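PDB 3FJ1: putative phosphosugar isomerase from Silicibacter pomeroyi DSS-3, which is of unproven function but, as a protein with two SIS domains, probably binds phosphosugars or related carbohydrate derivatives. Local coordinates for residues A[10-24]-A[180-192]. Residues are numbered along the deposited sequence; the frame is centred on the assembly and turned at random. Where two conformers were deposited one is given.
Sequences RREIDEIPEAVQRLL and LGNLPETLAAASR
Pro-184 is the main bump of this contact. Its ring fits as a knob into the hole formed by Pro-17, Val-20, Gln-21 and Leu-24. CD1 of Leu-24 reaches the ring at CD of Pro-184, 3.7 Å away. Pro-17 in turn presses into the backbone of 183-191, its CG 3.6 Å from N of Ala-188 and its CB against the carbonyl O of Pro-184. The backbones are closest at the prolines, whose CA atoms are 4.3 Å apart; the short antiparallel axes approach to 8.2 Å. Deeper in, CD1 of Leu-187 rests in the notch between CG2 of Ile-16 and CG2 of Val-20, 3.9 Å from each. One polar clamp closes the far end. NH2 of Arg-10 donates to O of Ser-191 (3.0 Å, 164°) from above the carbonyl plane. An anti chi1 (-173°) and bends at chi2 and chi3 fold the guanidinium back to Asp-14, one turn on, which NE and NH2 grip side-on. CG2 of Ile-13 lies against one guanidinium face. The contact joins long helix 8-41 to helices 174-181 and 183-191, which link the two parallel sheets. Helix 153-171 packs against Ile-16, Val-20 and Leu-183. Helix 308-326 packs against Ile-13 and Ser-191, and its Ser-318 bonds both Arg-10 and Ser-191.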
loop_
_atom_site.group_PDB
_atom_site.type_symbol
_atom_site.label_atom_id
_atom_site.label_comp_id
_atom_site.label_asym_id
_atom_site.label_seq_id
_atom_site.Cartn_x
_atom_site.Cartn_y
_atom_site.Cartn_z
ATOM N N ARG A 10 10.004 -23.241 12.654
ATOM C CA ARG A 10 11.411 -23.582 12.395
ATOM C C ARG A 10 11.559 -24.708 11.376
ATOM O O ARG A 10 12.446 -24.656 10.538
ATOM C CB ARG A 10 12.160 -23.950 13.675
ATOM C CG ARG A 10 13.674 -24.139 13.457
ATOM C CD ARG A 10 14.401 -22.830 13.099
ATOM N NE ARG A 10 15.393 -23.029 12.050
ATOM C CZ ARG A 10 16.182 -22.067 11.571
ATOM N NH1 ARG A 10 16.172 -20.853 12.104
ATOM N NH2 ARG A 10 17.034 -22.341 10.604
ATOM N N ARG A 11 10.717 -25.735 11.465
ATOM C CA ARG A 11 10.766 -26.841 10.508
ATOM C C ARG A 11 10.629 -26.261 9.094
ATOM O O ARG A 11 11.334 -26.650 8.180
ATOM C CB ARG A 11 9.585 -27.797 10.703
ATOM C CG ARG A 11 9.562 -28.612 11.981
ATOM C CD ARG A 11 10.462 -29.762 11.895
ATOM N NE ARG A 11 10.414 -30.617 13.085
ATOM C CZ ARG A 11 11.357 -31.487 13.398
ATOM N NH1 ARG A 11 12.443 -31.588 12.647
ATOM N NH2 ARG A 11 11.246 -32.218 14.504
ATOM N N GLU A 12 9.715 -25.313 8.948
ATOM C CA GLU A 12 9.458 -24.835 7.621
ATOM C C GLU A 12 10.582 -23.900 7.142
ATOM O O GLU A 12 10.946 -23.961 5.971
ATOM C CB GLU A 12 8.004 -24.379 7.506
ATOM C CG GLU A 12 7.117 -25.633 7.668
ATOM C CD GLU A 12 5.620 -25.402 7.702
ATOM O OE1 GLU A 12 5.147 -24.298 7.374
ATOM O OE2 GLU A 12 4.897 -26.374 8.027
ATOM N N ILE A 13 11.183 -23.120 8.036
ATOM C CA ILE A 13 12.353 -22.319 7.690
ATOM C C ILE A 13 13.505 -23.237 7.229
ATOM O O ILE A 13 14.211 -22.909 6.251
ATOM C CB ILE A 13 12.814 -21.428 8.879
ATOM C CG1 ILE A 13 11.786 -20.337 9.180
ATOM C CG2 ILE A 13 14.174 -20.796 8.573
ATOM C CD1 ILE A 13 11.983 -19.640 10.560
ATOM N N ASP A 14 13.709 -24.371 7.890
ATOM C CA ASP A 14 14.795 -25.276 7.498
ATOM C C ASP A 14 14.489 -26.036 6.201
ATOM O O ASP A 14 15.383 -26.643 5.604
ATOM C CB ASP A 14 15.141 -26.222 8.630
ATOM C CG ASP A 14 15.933 -25.539 9.716
ATOM O OD1 ASP A 14 16.794 -24.708 9.374
ATOM O OD2 ASP A 14 15.682 -25.809 10.907
ATOM N N GLU A 15 13.226 -26.035 5.795
ATOM C CA GLU A 15 12.842 -26.588 4.472
ATOM C C GLU A 15 12.894 -25.573 3.332
ATOM O O GLU A 15 12.739 -25.987 2.182
ATOM C CB GLU A 15 11.402 -27.133 4.495
ATOM C CG GLU A 15 11.172 -28.323 5.412
ATOM C CD GLU A 15 9.696 -28.671 5.677
ATOM O OE1 GLU A 15 8.794 -27.858 5.362
ATOM O OE2 GLU A 15 9.440 -29.782 6.259
ATOM N N ILE A 16 13.077 -24.265 3.627
ATOM C CA ILE A 16 13.079 -23.243 2.571
ATOM C C ILE A 16 14.125 -23.498 1.471
ATOM O O ILE A 16 13.785 -23.484 0.290
ATOM C CB ILE A 16 13.174 -21.781 3.122
ATOM C CG1 ILE A 16 11.864 -21.342 3.790
ATOM C CG2 ILE A 16 13.566 -20.756 1.997
ATOM C CD1 ILE A 16 11.980 -20.054 4.644
ATOM N N PRO A 17 15.392 -23.752 1.829
ATOM C CA PRO A 17 16.355 -24.025 0.744
ATOM C C PRO A 17 15.974 -25.184 -0.224
ATOM O O PRO A 17 16.093 -25.005 -1.451
ATOM C CB PRO A 17 17.649 -24.334 1.501
ATOM C CG PRO A 17 17.500 -23.587 2.810
ATOM C CD PRO A 17 16.048 -23.739 3.150
ATOM N N GLU A 18 15.505 -26.335 0.292
ATOM C CA GLU A 18 15.130 -27.455 -0.565
ATOM C C GLU A 18 13.847 -27.184 -1.348
ATOM O O GLU A 18 13.679 -27.699 -2.451
ATOM C CB GLU A 18 14.941 -28.748 0.246
ATOM C CG GLU A 18 15.173 -30.004 -0.582
ATOM C CD GLU A 18 16.652 -30.223 -0.898
ATOM O OE1 GLU A 18 17.478 -29.836 -0.047
ATOM O OE2 GLU A 18 16.980 -30.769 -1.978
ATOM N N ALA A 19 12.939 -26.405 -0.761
ATOM C CA ALA A 19 11.705 -26.021 -1.437
ATOM C C ALA A 19 12.074 -25.208 -2.679
ATOM O O ALA A 19 11.558 -25.447 -3.761
ATOM C CB ALA A 19 10.807 -25.190 -0.512
ATOM N N VAL A 20 12.950 -24.214 -2.512
ATOM C CA VAL A 20 13.455 -23.440 -3.651
ATOM C C VAL A 20 14.134 -24.345 -4.680
ATOM O O VAL A 20 13.966 -24.168 -5.881
ATOM C CB VAL A 20 14.383 -22.291 -3.165
ATOM C CG1 VAL A 20 15.051 -21.591 -4.334
ATOM C CG2 VAL A 20 13.571 -21.286 -2.310
ATOM N N GLN A 21 14.892 -25.327 -4.207
ATOM C CA GLN A 21 15.539 -26.278 -5.108
ATOM C C GLN A 21 14.506 -27.048 -5.921
ATOM O O GLN A 21 14.681 -27.200 -7.129
ATOM C CB GLN A 21 16.453 -27.254 -4.358
ATOM C CG GLN A 21 17.303 -28.148 -5.259
ATOM C CD GLN A 21 18.219 -27.340 -6.142
ATOM O OE1 GLN A 21 17.988 -27.219 -7.353
ATOM N NE2 GLN A 21 19.206 -26.708 -5.545
ATOM N N ARG A 22 13.418 -27.472 -5.288
ATOM C CA ARG A 22 12.366 -28.209 -6.007
ATOM C C ARG A 22 11.704 -27.328 -7.049
ATOM O O ARG A 22 11.442 -27.774 -8.140
ATOM C CB ARG A 22 11.319 -28.799 -5.059
ATOM C CG ARG A 22 11.861 -29.942 -4.236
ATOM C CD ARG A 22 10.793 -30.633 -3.425
ATOM N NE ARG A 22 11.431 -31.426 -2.375
ATOM C CZ ARG A 22 11.784 -30.948 -1.178
ATOM N NH1 ARG A 22 11.579 -29.669 -0.859
ATOM N NH2 ARG A 22 12.357 -31.752 -0.297
ATOM N N LEU A 23 11.460 -26.065 -6.700
ATOM C CA LEU A 23 10.867 -25.104 -7.628
ATOM C C LEU A 23 11.813 -24.870 -8.819
ATOM O O LEU A 23 11.389 -24.893 -9.949
ATOM C CB LEU A 23 10.550 -23.788 -6.892
ATOM C CG LEU A 23 10.080 -22.646 -7.785
ATOM C CD1 LEU A 23 8.834 -23.021 -8.594
ATOM C CD2 LEU A 23 9.899 -21.435 -6.885
ATOM N N LEU A 24 13.095 -24.671 -8.550
ATOM C CA LEU A 24 14.094 -24.501 -9.610
ATOM C C LEU A 24 14.134 -25.723 -10.539
ATOM O O LEU A 24 14.159 -25.573 -11.765
ATOM C CB LEU A 24 15.470 -24.213 -9.018
ATOM C CG LEU A 24 15.711 -22.851 -8.362
ATOM C CD1 LEU A 24 16.944 -22.836 -7.458
ATOM C CD2 LEU A 24 15.797 -21.715 -9.430
ATOM N N LEU A 180 19.569 -16.837 -8.954
ATOM C CA LEU A 180 18.428 -17.716 -8.627
ATOM C C LEU A 180 18.907 -19.160 -8.449
ATOM O O LEU A 180 18.490 -19.856 -7.507
ATOM C CB LEU A 180 17.364 -17.641 -9.727
ATOM C CG LEU A 180 16.543 -16.349 -9.776
ATOM C CD1 LEU A 180 15.840 -16.181 -11.175
ATOM C CD2 LEU A 180 15.525 -16.247 -8.570
ATOM N N GLY A 181 19.769 -19.593 -9.361
ATOM C CA GLY A 181 20.326 -20.944 -9.344
ATOM C C GLY A 181 21.066 -21.267 -8.063
ATOM O O GLY A 181 21.084 -22.415 -7.614
ATOM N N ASN A 182 21.725 -20.267 -7.496
ATOM C CA ASN A 182 22.456 -20.427 -6.232
ATOM C C ASN A 182 21.654 -20.155 -4.960
ATOM O O ASN A 182 22.201 -20.257 -3.859
ATOM C CB ASN A 182 23.680 -19.521 -6.220
ATOM C CG ASN A 182 24.719 -19.940 -7.246
ATOM O OD1 ASN A 182 25.009 -21.129 -7.394
ATOM N ND2 ASN A 182 25.253 -18.965 -7.983
ATOM N N LEU A 183 20.366 -19.824 -5.083
ATOM C CA LEU A 183 19.574 -19.488 -3.910
ATOM C C LEU A 183 19.496 -20.536 -2.811
ATOM O O LEU A 183 19.501 -20.153 -1.657
ATOM C CB LEU A 183 18.157 -19.042 -4.262
ATOM C CG LEU A 183 17.960 -17.551 -4.517
ATOM C CD1 LEU A 183 16.479 -17.304 -4.923
ATOM C CD2 LEU A 183 18.367 -16.696 -3.310
ATOM N N PRO A 184 19.339 -21.825 -3.152
ATOM C CA PRO A 184 19.323 -22.818 -2.073
ATOM C C PRO A 184 20.552 -22.700 -1.144
ATOM O O PRO A 184 20.390 -22.727 0.057
ATOM C CB PRO A 184 19.290 -24.134 -2.823
ATOM C CG PRO A 184 18.557 -23.796 -4.123
ATOM C CD PRO A 184 19.068 -22.440 -4.478
ATOM N N GLU A 185 21.737 -22.497 -1.716
ATOM C CA GLU A 185 22.971 -22.309 -0.927
ATOM C C GLU A 185 22.881 -21.045 -0.079
ATOM O O GLU A 185 23.127 -21.079 1.130
ATOM C CB GLU A 185 24.205 -22.217 -1.846
ATOM C CG GLU A 185 25.545 -22.111 -1.129
ATOM C CD GLU A 185 26.754 -21.956 -2.054
ATOM O OE1 GLU A 185 26.751 -21.104 -2.967
ATOM O OE2 GLU A 185 27.746 -22.678 -1.828
ATOM N N THR A 186 22.559 -19.927 -0.733
ATOM C CA THR A 186 22.445 -18.629 -0.089
ATOM C C THR A 186 21.444 -18.688 1.052
ATOM O O THR A 186 21.711 -18.174 2.150
ATOM C CB THR A 186 22.015 -17.553 -1.123
ATOM O OG1 THR A 186 22.973 -17.505 -2.189
ATOM C CG2 THR A 186 21.929 -16.140 -0.486
ATOM N N LEU A 187 20.285 -19.312 0.802
ATOM C CA LEU A 187 19.206 -19.320 1.799
ATOM C C LEU A 187 19.493 -20.267 2.938
ATOM O O LEU A 187 19.071 -20.015 4.081
ATOM C CB LEU A 187 17.840 -19.605 1.166
ATOM C CG LEU A 187 17.414 -18.532 0.135
ATOM C CD1 LEU A 187 16.015 -18.844 -0.438
ATOM C CD2 LEU A 187 17.465 -17.104 0.696
ATOM N N ALA A 188 20.234 -21.328 2.643
ATOM C CA ALA A 188 20.672 -22.250 3.691
ATOM C C ALA A 188 21.523 -21.446 4.687
ATOM O O ALA A 188 21.278 -21.486 5.890
ATOM C CB ALA A 188 21.463 -23.395 3.114
ATOM N N ALA A 189 22.509 -20.708 4.159
ATOM C CA ALA A 189 23.376 -19.847 4.956
ATOM C C ALA A 189 22.550 -18.831 5.736
ATOM O O ALA A 189 22.678 -18.699 6.971
ATOM C CB ALA A 189 24.388 -19.166 4.045
ATOM N N ALA A 190 21.656 -18.102 5.018
ATOM C CA ALA A 190 20.778 -17.147 5.668
ATOM C C ALA A 190 19.947 -17.708 6.829
ATOM O O ALA A 190 19.688 -17.005 7.802
ATOM C CB ALA A 190 19.821 -16.514 4.597
ATOM N N SER A 191 19.510 -18.963 6.732
ATOM C CA SER A 191 18.680 -19.550 7.767
ATOM C C SER A 191 19.496 -19.853 9.030
ATOM O O SER A 191 18.917 -20.119 10.068
ATOM C CB SER A 191 18.017 -20.834 7.278
ATOM O OG SER A 191 18.961 -21.873 7.072
ATOM N N ARG A 192 20.821 -19.837 8.923
ATOM C CA ARG A 192 21.698 -20.096 10.081
ATOM C C ARG A 192 22.044 -18.803 10.868
ATOM O O ARG A 192 22.900 -18.821 11.771
ATOM C CB ARG A 192 22.957 -20.845 9.616
ATOM C CG ARG A 192 22.646 -22.253 9.060
ATOM C CD ARG A 192 23.925 -23.104 8.769
ATOM N NE ARG A 192 24.619 -22.706 7.529
ATOM C CZ ARG A 192 24.424 -23.241 6.307
ATOM N NH1 ARG A 192 23.581 -24.274 6.110
ATOM N NH2 ARG A 192 25.115 -22.777 5.251
#